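Local coordinates for mating-type switching protein swi5 (Schizosaccharomyces pombe, PDB 3VIR), which is required for normal mating-type switching and is also involved in rhp51-dependent recombination DNA repair, interacting with rhp51 and with sfr1 or swi2, at the interface of chains A and B. Numbering follows the deposited sequence. Chains: chain A/B, Mating-type switching protein swi5.

The interface of chains A and B. Residues chain A 30-31, 34, 38; chain B 48-49, 52.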
loop_
_atom_site.group_PDB
_atom_site.type_symbol
_atom_site.label_atom_id
_atom_site.label_comp_id
_atom_site.label_asym_id
_atom_site.label_seq_id
_atom_site.Cartn_x
_atom_site.Cartn_y
_atom_site.Cartn_z
ATOM N N LYS A 30 4.217 -10.914 -1.752
ATOM C CA LYS A 30 4.361 -12.359 -1.785
ATOM C C LYS A 30 4.244 -12.815 -3.190
ATOM O O LYS A 30 4.999 -13.704 -3.617
ATOM C CB LYS A 30 3.339 -13.097 -0.912
ATOM C CG LYS A 30 3.843 -13.351 0.502
ATOM C CD LYS A 30 3.137 -14.524 1.111
ATOM C CE LYS A 30 3.416 -14.594 2.599
ATOM N NZ LYS A 30 3.038 -15.924 3.120
ATOM N N LEU A 31 3.306 -12.210 -3.915
ATOM C CA LEU A 31 3.021 -12.716 -5.225
ATOM C C LEU A 31 3.615 -11.924 -6.386
ATOM O O LEU A 31 3.521 -12.364 -7.513
ATOM C CB LEU A 31 1.537 -13.031 -5.389
ATOM C CG LEU A 31 0.432 -12.052 -5.100
ATOM C CD1 LEU A 31 0.623 -10.840 -5.953
ATOM C CD2 LEU A 31 -0.894 -12.751 -5.378
ATOM N N ARG A 34 6.703 -14.436 -6.264
ATOM C CA ARG A 34 6.376 -15.706 -6.888
ATOM C C ARG A 34 6.565 -15.581 -8.380
ATOM O O ARG A 34 7.238 -16.391 -8.959
ATOM C CB ARG A 34 4.944 -16.177 -6.571
ATOM C CG ARG A 34 4.757 -17.706 -6.843
ATOM C CD ARG A 34 3.694 -18.371 -5.985
ATOM N NE ARG A 34 4.201 -18.770 -4.667
ATOM C CZ ARG A 34 4.548 -20.011 -4.295
ATOM N NH1 ARG A 34 4.452 -21.049 -5.133
ATOM N NH2 ARG A 34 4.999 -20.227 -3.052
ATOM N N GLN A 38 9.151 -17.686 -10.839
ATOM C CA GLN A 38 8.561 -18.347 -11.971
ATOM C C GLN A 38 9.082 -17.840 -13.287
ATOM O O GLN A 38 9.022 -18.566 -14.258
ATOM C CB GLN A 38 7.038 -18.153 -11.997
ATOM C CG GLN A 38 6.267 -19.100 -11.087
ATOM C CD GLN A 38 4.775 -18.870 -11.121
ATOM O OE1 GLN A 38 4.096 -19.132 -10.143
ATOM N NE2 GLN A 38 4.259 -18.396 -12.250
ATOM N N HIS B 48 0.907 -25.156 -5.068
ATOM C CA HIS B 48 1.606 -24.279 -4.122
ATOM C C HIS B 48 1.250 -22.791 -4.304
ATOM O O HIS B 48 1.096 -22.039 -3.315
ATOM C CB HIS B 48 3.099 -24.488 -4.207
ATOM C CG HIS B 48 3.566 -25.757 -3.570
ATOM N ND1 HIS B 48 4.319 -26.696 -4.239
ATOM C CD2 HIS B 48 3.394 -26.246 -2.318
ATOM C CE1 HIS B 48 4.593 -27.705 -3.435
ATOM N NE2 HIS B 48 4.042 -27.459 -2.260
ATOM N N THR B 49 1.083 -22.387 -5.560
ATOM C CA THR B 49 0.536 -21.089 -5.892
ATOM C C THR B 49 -0.816 -20.911 -5.254
ATOM O O THR B 49 -1.148 -19.808 -4.841
ATOM C CB THR B 49 0.376 -20.913 -7.406
ATOM O OG1 THR B 49 1.668 -20.719 -7.998
ATOM C CG2 THR B 49 -0.510 -19.711 -7.747
ATOM N N GLU B 52 -0.759 -20.786 -1.342
ATOM C CA GLU B 52 -0.282 -19.453 -0.956
ATOM C C GLU B 52 -1.371 -18.379 -1.000
ATOM O O GLU B 52 -1.516 -17.625 -0.028
ATOM C CB GLU B 52 0.911 -18.989 -1.804
ATOM C CG GLU B 52 1.292 -17.534 -1.501
ATOM C CD GLU B 52 2.602 -17.077 -2.085
ATOM O OE1 GLU B 52 3.588 -16.952 -1.321
ATOM O OE2 GLU B 52 2.622 -16.786 -3.297
#
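A:Arg34 and B:Glu52 reach each other from opposite directions, each with CG anti to its own backbone nitrogen (chi1 -162° in the arginine); a bend at chi3 in the arginine then turns NE toward the glutamate. The two long helices, A 15-65 and B 11-68, run antiparallel in this Swi5/Sae3-family protein, and the patch recurs with the chains exchanged by the two-fold symmetry. The protein binds copies of itself, although the structure alone does not show that this pairing is the one used in the cell. A salt bridge joins A:Arg34 NE to the carboxylate oxygen OE2 of B:Glu52 at 2.9 Å. Its hydrogen bond is weak, being strongly bent at the hydrogen (123°). The guanidinium and carboxylate planes stand 82° apart, which rules out a flat two-pronged pairing; NH2 remains 4.0 Å from B:Glu52 OE1. The backbone oxygen O of B:His48 lies 3.9 Å above one guanidinium face, toward its rim. On the other flank of the carboxylate, the aliphatic stem of A:Lys30 packs with CD 3.5 Å from B:Glu52 OE1, while NZ is 4.6 Å from that oxygen, so its attraction is probably only longer-range. B:Thr49 OG1 makes a van der Waals contact with the methylene CD of A:Arg34 at 3.7 Å. The same hydroxyl is 3.6 Å from A:Gln38 OE1, too long for a hydrogen bond. A leucine in place of A:Arg34 would probably leave the B:Glu52 carboxylate without its charged mate and freer to turn.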